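PDB 4XGN: 3-hydroxyacyl-CoA dehydrogenase from Burkholderia thailandensis, which catalyses the NAD-dependent oxidation of 3-hydroxyacyl-CoA to 3-oxoacyl-CoA, as a member of the short-chain dehydrogenase family. Local coordinates for the nicotinamide-adenine-dinucleotide site and the interface of chains A and B. Sequence-based numbering; all coordinates share one arbitrary frame. Chains: chain A/B, 3-hydroxyacyl-CoA dehydrogenase.

Contact 1 is the NAD site of chain A, and contact 2 is one patch of the two-fold interface between chains A and B. The centres of their C-alpha atoms lie about 19 Å apart. No residue belongs to both, but two helices of chain A serve both. Helix 164-184 gives A:Tyr166 and A:Lys170 to the cofactor, and A:Ala164, A:Ala167 and A:Ala168 to the partner. Helix 109-135 gives A:Val118 to contact 1 and A:Phe112 to contact 2. Pairing of the chains may therefore help to steady the catalytic helix. The deposited assembly holds four copies, consistent with the tetramers common in this family.

Contact 1: the nicotinamide-adenine-dinucleotide site. Residues chain A 20, 23-25, 44-45, 64-66, 91-93, 118, 151-153, 166, 170, 196-197, 199, 201-203. With NAD (nicotinamide-adenine-dinucleotide), chain C.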
loop_
_atom_site.group_PDB
_atom_site.type_symbol
_atom_site.label_atom_id
_atom_site.label_comp_id
_atom_site.label_asym_id
_atom_site.label_seq_id
_atom_site.Cartn_x
_atom_site.Cartn_y
_atom_site.Cartn_z
ATOM N N GLY A 20 22.521 -15.146 6.595
ATOM C CA GLY A 20 21.683 -16.327 6.715
ATOM C C GLY A 20 21.999 -17.372 5.650
ATOM O O GLY A 20 21.208 -18.251 5.374
ATOM N N SER A 23 21.584 -21.625 5.420
ATOM C CA SER A 23 20.320 -22.398 5.441
ATOM C C SER A 23 19.291 -21.753 4.536
ATOM O O SER A 23 19.441 -20.584 4.149
ATOM C CB SER A 23 19.800 -22.403 6.884
ATOM O OG SER A 23 18.572 -23.070 7.127
ATOM N N GLY A 24 18.269 -22.536 4.196
ATOM C CA GLY A 24 17.012 -22.029 3.670
ATOM C C GLY A 24 17.191 -21.100 2.477
ATOM O O GLY A 24 17.848 -21.449 1.456
ATOM N N LEU A 25 16.570 -19.918 2.571
ATOM C CA LEU A 25 16.609 -19.001 1.450
ATOM C C LEU A 25 18.004 -18.468 1.120
ATOM O O LEU A 25 18.350 -18.347 -0.056
ATOM C CB LEU A 25 15.606 -17.852 1.660
ATOM C CG LEU A 25 14.185 -18.216 1.952
ATOM C CD1 LEU A 25 13.273 -16.965 2.007
ATOM C CD2 LEU A 25 13.629 -19.241 0.954
ATOM N N ASP A 44 26.734 -16.122 8.736
ATOM C CA ASP A 44 25.714 -16.782 9.503
ATOM C C ASP A 44 26.243 -17.077 10.882
ATOM O O ASP A 44 27.461 -17.105 11.081
ATOM C CB ASP A 44 25.336 -18.103 8.792
ATOM C CG ASP A 44 23.950 -18.623 9.153
ATOM O OD1 ASP A 44 23.722 -19.045 10.316
ATOM O OD2 ASP A 44 23.073 -18.652 8.222
ATOM N N LEU A 45 25.326 -17.357 11.820
ATOM C CA LEU A 45 25.719 -17.919 13.114
ATOM C C LEU A 45 26.185 -19.386 13.061
ATOM O O LEU A 45 26.954 -19.848 13.946
ATOM C CB LEU A 45 24.555 -17.811 14.098
ATOM C CG LEU A 45 23.957 -16.425 14.280
ATOM C CD1 LEU A 45 22.701 -16.545 15.140
ATOM C CD2 LEU A 45 24.990 -15.487 14.908
ATOM N N CYS A 64 29.135 -14.635 11.576
ATOM C CA CYS A 64 28.678 -13.258 11.578
ATOM C C CYS A 64 27.307 -13.147 12.201
ATOM O O CYS A 64 26.331 -13.712 11.708
ATOM C CB CYS A 64 28.754 -12.698 10.159
ATOM S SG CYS A 64 27.930 -11.088 9.935
ATOM N N ASP A 65 27.250 -12.496 13.355
ATOM C CA ASP A 65 25.984 -12.078 13.940
ATOM C C ASP A 65 25.700 -10.749 13.352
ATOM O O ASP A 65 26.417 -9.790 13.606
ATOM C CB ASP A 65 26.092 -11.990 15.453
ATOM C CG ASP A 65 24.769 -11.676 16.148
ATOM O OD1 ASP A 65 23.844 -11.070 15.515
ATOM O OD2 ASP A 65 24.704 -12.027 17.378
ATOM N N VAL A 66 24.656 -10.683 12.542
ATOM C CA VAL A 66 24.358 -9.460 11.815
ATOM C C VAL A 66 24.059 -8.248 12.703
ATOM O O VAL A 66 24.139 -7.121 12.220
ATOM C CB VAL A 66 23.158 -9.639 10.811
ATOM C CG1 VAL A 66 23.504 -10.632 9.718
ATOM C CG2 VAL A 66 21.887 -10.012 11.534
ATOM N N CYS A 91 19.350 -12.373 4.294
ATOM C CA CYS A 91 18.415 -13.442 4.652
ATOM C C CYS A 91 18.444 -13.851 6.144
ATOM O O CYS A 91 17.540 -14.554 6.573
ATOM C CB CYS A 91 18.607 -14.681 3.795
ATOM S SG CYS A 91 18.260 -14.429 2.043
ATOM N N ALA A 92 19.409 -13.393 6.933
ATOM C CA ALA A 92 19.425 -13.677 8.352
ATOM C C ALA A 92 18.143 -13.153 9.025
ATOM O O ALA A 92 17.802 -12.005 8.870
ATOM C CB ALA A 92 20.607 -13.021 9.011
ATOM N N GLY A 93 17.452 -14.030 9.725
ATOM C CA GLY A 93 16.223 -13.648 10.390
ATOM C C GLY A 93 15.723 -14.760 11.268
ATOM O O GLY A 93 16.143 -15.912 11.101
ATOM N N VAL A 118 17.625 -8.666 15.384
ATOM C CA VAL A 118 18.141 -9.499 14.334
ATOM C C VAL A 118 17.642 -9.091 12.974
ATOM O O VAL A 118 18.424 -8.941 12.042
ATOM C CB VAL A 118 17.833 -10.974 14.581
ATOM C CG1 VAL A 118 18.276 -11.843 13.431
ATOM C CG2 VAL A 118 18.511 -11.419 15.869
ATOM N N THR A 151 15.232 -9.186 2.815
ATOM C CA THR A 151 14.087 -10.069 2.919
ATOM C C THR A 151 13.154 -9.540 3.982
ATOM O O THR A 151 13.496 -9.474 5.171
ATOM C CB THR A 151 14.496 -11.520 3.246
ATOM O OG1 THR A 151 15.585 -11.943 2.383
ATOM C CG2 THR A 151 13.300 -12.434 3.094
ATOM N N ALA A 152 11.966 -9.117 3.577
ATOM C CA ALA A 152 10.930 -8.822 4.475
ATOM C C ALA A 152 10.089 -10.122 4.655
ATOM O O ALA A 152 10.651 -11.149 5.019
ATOM C CB ALA A 152 10.131 -7.617 4.015
ATOM N N SER A 153 8.782 -10.063 4.437
ATOM C CA SER A 153 7.806 -11.160 4.587
ATOM C C SER A 153 6.478 -10.540 4.247
ATOM O O SER A 153 6.296 -9.339 4.392
ATOM C CB SER A 153 7.719 -11.616 6.045
ATOM O OG SER A 153 6.634 -12.500 6.252
ATOM N N TYR A 166 7.528 -10.008 14.626
ATOM C CA TYR A 166 7.998 -10.355 13.282
ATOM C C TYR A 166 7.468 -9.363 12.242
ATOM O O TYR A 166 8.227 -8.823 11.463
ATOM C CB TYR A 166 7.547 -11.757 12.957
ATOM C CG TYR A 166 8.118 -12.316 11.675
ATOM C CD1 TYR A 166 9.461 -12.587 11.557
ATOM C CD2 TYR A 166 7.295 -12.656 10.637
ATOM C CE1 TYR A 166 9.978 -13.149 10.413
ATOM C CE2 TYR A 166 7.800 -13.201 9.469
ATOM C CZ TYR A 166 9.144 -13.481 9.380
ATOM O OH TYR A 166 9.699 -14.068 8.244
ATOM N N LYS A 170 9.671 -6.848 9.885
ATOM C CA LYS A 170 9.663 -6.995 8.448
ATOM C C LYS A 170 9.026 -5.782 7.743
ATOM O O LYS A 170 9.433 -5.402 6.657
ATOM C CB LYS A 170 8.981 -8.305 8.081
ATOM C CG LYS A 170 9.696 -9.525 8.595
ATOM C CD LYS A 170 11.117 -9.569 8.175
ATOM C CE LYS A 170 11.672 -10.969 8.262
ATOM N NZ LYS A 170 12.894 -11.144 7.484
ATOM N N PRO A 196 8.648 -12.641 1.005
ATOM C CA PRO A 196 8.138 -13.983 0.740
ATOM C C PRO A 196 6.887 -14.343 1.523
ATOM O O PRO A 196 6.645 -13.811 2.624
ATOM C CB PRO A 196 9.322 -14.911 1.131
ATOM C CG PRO A 196 10.496 -13.992 1.330
ATOM C CD PRO A 196 9.962 -12.664 1.688
ATOM N N GLY A 197 6.085 -15.242 0.959
ATOM C CA GLY A 197 4.958 -15.815 1.655
ATOM C C GLY A 197 5.357 -16.963 2.575
ATOM O O GLY A 197 5.728 -16.720 3.734
ATOM N N PHE A 199 7.664 -20.496 2.639
ATOM C CA PHE A 199 8.697 -21.238 1.944
ATOM C C PHE A 199 9.163 -22.415 2.752
ATOM O O PHE A 199 9.290 -22.327 3.974
ATOM C CB PHE A 199 9.891 -20.325 1.576
ATOM C CG PHE A 199 9.679 -19.569 0.314
ATOM C CD1 PHE A 199 8.731 -18.532 0.246
ATOM C CD2 PHE A 199 10.345 -19.938 -0.850
ATOM C CE1 PHE A 199 8.505 -17.860 -0.931
ATOM C CE2 PHE A 199 10.129 -19.255 -2.002
ATOM C CZ PHE A 199 9.208 -18.235 -2.072
ATOM N N THR A 201 11.649 -24.252 4.369
ATOM C CA THR A 201 12.974 -24.126 4.924
ATOM C C THR A 201 12.976 -24.602 6.375
ATOM O O THR A 201 11.929 -24.737 6.972
ATOM C CB THR A 201 13.447 -22.652 4.917
ATOM O OG1 THR A 201 12.719 -21.900 5.913
ATOM C CG2 THR A 201 13.282 -22.030 3.575
ATOM N N PRO A 202 14.155 -24.708 6.995
ATOM C CA PRO A 202 14.160 -24.969 8.435
ATOM C C PRO A 202 13.470 -23.918 9.330
ATOM O O PRO A 202 13.200 -24.214 10.495
ATOM C CB PRO A 202 15.660 -25.075 8.762
ATOM C CG PRO A 202 16.309 -25.436 7.453
ATOM C CD PRO A 202 15.513 -24.721 6.425
ATOM N N MET A 203 13.135 -22.731 8.821
ATOM C CA MET A 203 12.314 -21.804 9.620
ATOM C C MET A 203 11.013 -22.455 10.091
ATOM O O MET A 203 10.490 -22.057 11.147
ATOM C CB MET A 203 12.008 -20.510 8.873
ATOM C CG MET A 203 11.298 -19.474 9.755
ATOM S SD MET A 203 11.431 -17.827 9.115
ATOM C CE MET A 203 12.917 -17.281 9.966
HETATM P PA NAD C . 16.333 -20.359 8.060
HETATM O O1A NAD C . 16.087 -20.475 9.522
HETATM O O2A NAD C . 16.433 -21.627 7.270
HETATM O O5B NAD C . 17.639 -19.476 7.767
HETATM C C5B NAD C . 17.922 -18.313 8.513
HETATM C C4B NAD C . 19.443 -18.207 8.713
HETATM O O4B NAD C . 19.568 -17.092 9.436
HETATM C C3B NAD C . 19.987 -19.361 9.595
HETATM O O3B NAD C . 20.983 -20.120 8.991
HETATM C C2B NAD C . 20.400 -18.554 10.839
HETATM O O2B NAD C . 21.438 -19.271 11.602
HETATM C C1B NAD C . 20.706 -17.333 10.409
HETATM N N9A NAD C . 20.610 -16.337 11.431
HETATM C C8A NAD C . 19.660 -16.171 12.405
HETATM N N7A NAD C . 20.009 -15.122 13.218
HETATM C C5A NAD C . 21.141 -14.662 12.703
HETATM C C6A NAD C . 21.934 -13.613 13.089
HETATM N N6A NAD C . 21.789 -12.749 14.215
HETATM N N1A NAD C . 23.044 -13.344 12.384
HETATM C C2A NAD C . 23.398 -14.093 11.294
HETATM N N3A NAD C . 22.602 -15.127 10.890
HETATM C C4A NAD C . 21.503 -15.391 11.630
HETATM O O3 NAD C . 15.034 -19.532 7.603
HETATM P PN NAD C . 14.759 -18.957 6.104
HETATM O O1N NAD C . 13.388 -19.429 5.747
HETATM O O2N NAD C . 15.828 -19.282 5.073
HETATM O O5D NAD C . 14.709 -17.358 6.357
HETATM C C5D NAD C . 15.384 -16.430 5.511
HETATM C C4D NAD C . 14.757 -15.088 5.522
HETATM O O4D NAD C . 13.539 -15.246 4.923
HETATM C C3D NAD C . 14.476 -14.573 6.956
HETATM O O3D NAD C . 14.653 -13.227 7.048
HETATM C C2D NAD C . 12.981 -14.979 7.093
HETATM O O2D NAD C . 12.316 -14.205 8.193
HETATM C C1D NAD C . 12.472 -14.700 5.911
HETATM N N1N NAD C . 11.224 -15.336 5.508
HETATM C C2N NAD C . 11.034 -16.698 5.507
HETATM C C3N NAD C . 9.832 -17.274 5.116
HETATM C C7N NAD C . 9.571 -18.750 5.150
HETATM O O7N NAD C . 8.437 -19.149 5.025
HETATM N N7N NAD C . 10.644 -19.671 5.284
HETATM C C4N NAD C . 8.796 -16.417 4.688
HETATM C C5N NAD C . 8.995 -15.060 4.652
HETATM C C6N NAD C . 10.199 -14.521 5.050
HETATM O O HOH W 1 18.391 -17.893 4.941
HETATM O O HOH W 2 16.551 -11.407 6.554
HETATM O O HOH W 3 15.673 -18.571 11.686
#
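NAD lies in the Rossmann-type cleft of a short-chain dehydrogenase, with 770 of its 833 Å² hidden by protein. Hydrogen bonds fix the adenosine end. A:Asp44 meets the ribose diol with both carboxylate oxygens, each through its syn lone pair. A:Asp44 OD1 accepts from the 2'-hydroxyl NAD O2B at 2.6 Å, and OD2 from O3B. A 2'-phosphate would probably be repelled by the carboxylate, which would favour NAD over NADP. A:Val66 N donates almost straight to N1A (171° at H). N6A donates to A:Asp65 OD1 from above the carboxylate plane.

Apolar groups sandwich the adenine and hold it in place. A:Leu45 lays CG over the six-membered ring and CD1 over the five-membered ring. A:Ala92 CB covers the opposite face, 3.7 Å from the centroid of the six-membered ring of NAD.

The glycine-rich loop and the start of helix 24-35 take the diphosphate. A:Leu25 N donates to NAD O2N at 2.7 Å, and A:Ser23 OG to O2A. Water 1 joins O2N to A:Gly20 O and A:Ser23 O. From a second loop, before 3-10 helix 202-204, A:Thr201 OG1 donates to NAD O1N at 2.6 Å. It takes the crowded position (chi1 72°) and accepts from A:Met203 N. A:Met203 lays CB against the bridging O3 and SD and CE against the nicotinamide and its ribose.

A:Tyr166 and A:Lys170 form the YxxxK motif and, with A:Ser153 beside nicotinamide C5N, the catalytic triad. The tyrosine is the acid/base. A:Tyr166 OH and NAD O2D share a 2.6 Å hydrogen bond, with O2D in the tyrosine plane, at its edge. A:Lys170, bent at chi2, crosses the tyrosine face with CG. A:Lys170 NZ donates to NAD O3D at 2.8 Å and to A:Thr151 O.

A:Phe199 backbone fixes the carboxamide's rotation: N donates to O7N, and N7N donates to O from above the carbonyl plane. A:Pro196 CB packs against C5N.

Contact 2: the interface of chains A and B. Residues chain A 99-100, 107, 112, 160, 162-164, 167-168; chain B 124, 127, 176, 179-180, 183-184.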
loop_
_atom_site.group_PDB
_atom_site.type_symbol
_atom_site.label_atom_id
_atom_site.label_comp_id
_atom_site.label_asym_id
_atom_site.label_seq_id
_atom_site.Cartn_x
_atom_site.Cartn_y
_atom_site.Cartn_z
ATOM N N LYS A 99 1.725 -13.572 21.443
ATOM C CA LYS A 99 0.627 -12.606 21.388
ATOM C C LYS A 99 0.940 -11.377 22.195
ATOM O O LYS A 99 1.608 -11.452 23.213
ATOM C CB LYS A 99 -0.665 -13.231 21.907
ATOM C CG LYS A 99 -1.248 -14.308 20.985
ATOM C CD LYS A 99 -2.466 -14.982 21.611
ATOM C CE LYS A 99 -2.811 -16.254 20.837
ATOM N NZ LYS A 99 -4.079 -16.875 21.319
ATOM N N THR A 100 0.364 -10.242 21.806
ATOM C CA THR A 100 0.530 -8.999 22.542
ATOM C C THR A 100 0.109 -9.154 24.015
ATOM O O THR A 100 0.798 -8.688 24.908
ATOM C CB THR A 100 -0.297 -7.871 21.879
ATOM O OG1 THR A 100 0.165 -7.678 20.541
ATOM C CG2 THR A 100 -0.116 -6.570 22.635
ATOM N N HIS A 107 3.138 -9.905 26.086
ATOM C CA HIS A 107 4.326 -10.260 25.292
ATOM C C HIS A 107 5.610 -9.828 25.989
ATOM O O HIS A 107 5.786 -8.693 26.289
ATOM C CB HIS A 107 4.204 -9.486 23.968
ATOM C CG HIS A 107 5.104 -9.925 22.857
ATOM N ND1 HIS A 107 6.474 -9.945 22.944
ATOM C CD2 HIS A 107 4.808 -10.265 21.577
ATOM C CE1 HIS A 107 6.987 -10.289 21.769
ATOM N NE2 HIS A 107 5.994 -10.478 20.924
ATOM N N PHE A 112 10.338 -9.268 21.666
ATOM C CA PHE A 112 10.112 -8.240 20.657
ATOM C C PHE A 112 11.436 -7.574 20.276
ATOM O O PHE A 112 11.807 -7.493 19.099
ATOM C CB PHE A 112 9.114 -7.190 21.167
ATOM C CG PHE A 112 8.690 -6.189 20.110
ATOM C CD1 PHE A 112 9.416 -5.024 19.898
ATOM C CD2 PHE A 112 7.564 -6.413 19.367
ATOM C CE1 PHE A 112 9.033 -4.100 18.924
ATOM C CE2 PHE A 112 7.148 -5.483 18.406
ATOM C CZ PHE A 112 7.887 -4.333 18.185
ATOM N N GLN A 160 -0.147 -11.913 11.280
ATOM C CA GLN A 160 -1.096 -12.796 11.953
ATOM C C GLN A 160 -1.057 -12.629 13.446
ATOM O O GLN A 160 -0.154 -11.986 13.989
ATOM C CB GLN A 160 -0.801 -14.255 11.631
ATOM C CG GLN A 160 -0.784 -14.561 10.129
ATOM C CD GLN A 160 -0.640 -16.040 9.890
ATOM O OE1 GLN A 160 0.448 -16.591 10.070
ATOM N NE2 GLN A 160 -1.733 -16.707 9.521
ATOM N N GLY A 162 -0.090 -13.347 16.934
ATOM C CA GLY A 162 1.215 -13.849 17.367
ATOM C C GLY A 162 2.439 -13.311 16.661
ATOM O O GLY A 162 3.552 -13.549 17.132
ATOM N N GLN A 163 2.256 -12.551 15.574
ATOM C CA GLN A 163 3.348 -12.031 14.759
ATOM C C GLN A 163 3.645 -10.546 14.910
ATOM O O GLN A 163 4.286 -9.954 14.047
ATOM C CB GLN A 163 3.082 -12.266 13.279
ATOM C CG GLN A 163 3.002 -13.669 12.823
ATOM C CD GLN A 163 3.096 -13.725 11.303
ATOM O OE1 GLN A 163 2.358 -13.036 10.622
ATOM N NE2 GLN A 163 4.045 -14.515 10.750
ATOM N N ALA A 164 3.213 -9.919 15.996
ATOM C CA ALA A 164 3.491 -8.492 16.150
ATOM C C ALA A 164 4.978 -8.135 16.022
ATOM O O ALA A 164 5.344 -7.227 15.255
ATOM C CB ALA A 164 2.927 -7.975 17.432
ATOM N N ALA A 167 6.178 -9.060 12.324
ATOM C CA ALA A 167 5.590 -8.106 11.405
ATOM C C ALA A 167 6.207 -6.720 11.543
ATOM O O ALA A 167 6.549 -6.078 10.551
ATOM C CB ALA A 167 4.100 -8.014 11.631
ATOM N N ALA A 168 6.403 -6.265 12.778
ATOM C CA ALA A 168 7.097 -4.982 12.971
ATOM C C ALA A 168 8.459 -4.950 12.315
ATOM O O ALA A 168 8.800 -4.018 11.640
ATOM C CB ALA A 168 7.230 -4.650 14.441
ATOM N N PHE B 124 5.783 -0.417 21.211
ATOM C CA PHE B 124 5.253 -1.727 21.505
ATOM C C PHE B 124 5.212 -1.978 23.019
ATOM O O PHE B 124 4.297 -2.640 23.531
ATOM C CB PHE B 124 6.040 -2.857 20.840
ATOM C CG PHE B 124 5.445 -4.187 21.104
ATOM C CD1 PHE B 124 4.320 -4.562 20.433
ATOM C CD2 PHE B 124 6.006 -5.070 22.045
ATOM C CE1 PHE B 124 3.712 -5.779 20.656
ATOM C CE2 PHE B 124 5.400 -6.295 22.263
ATOM C CZ PHE B 124 4.263 -6.647 21.573
ATOM N N ILE B 127 2.189 -0.339 24.396
ATOM C CA ILE B 127 1.013 -1.095 23.945
ATOM C C ILE B 127 0.784 -2.369 24.740
ATOM O O ILE B 127 -0.283 -2.595 25.233
ATOM C CB ILE B 127 1.096 -1.466 22.455
ATOM C CG1 ILE B 127 0.962 -0.190 21.581
ATOM C CG2 ILE B 127 0.034 -2.519 22.100
ATOM C CD1 ILE B 127 1.196 -0.455 20.116
ATOM N N MET B 176 2.757 -3.113 12.320
ATOM C CA MET B 176 2.291 -3.962 13.388
ATOM C C MET B 176 0.853 -3.667 13.806
ATOM O O MET B 176 0.308 -4.394 14.618
ATOM C CB MET B 176 3.273 -3.956 14.563
ATOM C CG MET B 176 3.342 -2.681 15.342
ATOM S SD MET B 176 4.516 -2.820 16.711
ATOM C CE MET B 176 4.190 -1.250 17.484
ATOM N N PRO B 179 -1.501 -6.978 13.004
ATOM C CA PRO B 179 -1.404 -8.116 13.879
ATOM C C PRO B 179 -1.780 -7.818 15.332
ATOM O O PRO B 179 -2.374 -8.678 15.988
ATOM C CB PRO B 179 0.082 -8.558 13.742
ATOM C CG PRO B 179 0.767 -7.358 13.207
ATOM C CD PRO B 179 -0.269 -6.777 12.264
ATOM N N ILE B 180 -1.472 -6.616 15.819
ATOM C CA ILE B 180 -1.882 -6.278 17.185
ATOM C C ILE B 180 -3.423 -6.142 17.278
ATOM O O ILE B 180 -4.019 -6.623 18.262
ATOM C CB ILE B 180 -1.167 -5.019 17.700
ATOM C CG1 ILE B 180 0.340 -5.278 17.724
ATOM C CG2 ILE B 180 -1.654 -4.689 19.110
ATOM C CD1 ILE B 180 1.175 -4.046 18.036
ATOM N N ASP B 183 -4.535 -9.609 17.414
ATOM C CA ASP B 183 -4.197 -10.191 18.768
ATOM C C ASP B 183 -5.225 -9.766 19.792
ATOM O O ASP B 183 -5.551 -10.528 20.702
ATOM C CB ASP B 183 -2.857 -9.652 19.301
ATOM C CG ASP B 183 -1.638 -10.331 18.742
ATOM O OD1 ASP B 183 -1.743 -11.407 18.143
ATOM O OD2 ASP B 183 -0.516 -9.803 19.035
ATOM N N LEU B 184 -5.671 -8.519 19.708
ATOM C CA LEU B 184 -6.516 -7.976 20.776
ATOM C C LEU B 184 -8.012 -7.976 20.432
ATOM O O LEU B 184 -8.837 -7.496 21.235
ATOM C CB LEU B 184 -6.024 -6.594 21.124
ATOM C CG LEU B 184 -4.584 -6.412 21.549
ATOM C CD1 LEU B 184 -4.345 -4.934 21.786
ATOM C CD2 LEU B 184 -4.255 -7.218 22.794
#
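Helices 109-135 (109-134 in chain B) and 164-184 of both chains form the long-helix dimer interface typical of short-chain dehydrogenases, a four-helix bundle. It is probably the biological one. Here helix 164-184 of chain B packs against the start of its twin in chain A and the loops around A:Thr100 and A:Gly162. B:Phe124, on helix 109-134, joins it. Each contact has a twin with the chains exchanged. The patch hides 350 Å² in all.

B:Asp183 is the polar centre. Its carboxylate points across to two loops of chain A. B:Asp183 OD1 uses its syn lone pair for A:Gly162 N at 2.8 Å. OD2 accepts twice from one residue. A:Thr100 OG1 comes to the anti lone pair of B:Asp183 OD2 at 2.7 Å, while A:Thr100 N donates from above the carboxylate plane. Three bonds from two loops should fix the rotation of the carboxylate and would favour its charged form.

Aromatic packing lies beside it. B:Phe124 and A:Phe112 stack nearly parallel, with planes 4° apart and centroids 4.1 Å apart. The rings are offset, so A:Phe112 CD2 sits toward the rim of the B:Phe124 face. Both side chains have CG anti to the backbone N. A:His107 turns a face to the tip of B:Phe124 in an edge-to-face contact (planes 79°).

The small alanine side chains probably allow the close approach. A:Ala164 CB touches B:Ile180 CG1 at 3.7 Å, and A:Ala167 CB meets B:Pro179 CG. B:Met176 CG takes the crowded position between backbone N and carbonyl carbon (chi1 70°). The chain then extends and brings SD near A:Ala168 CB and A:Phe112 CZ. One bond within chain A probably helps shape the loop that presents A:Gly162 N: A:Gln163 OE1 accepts from A:Gln160 N in the carbonyl plane, on a lone pair, at 2.8 Å.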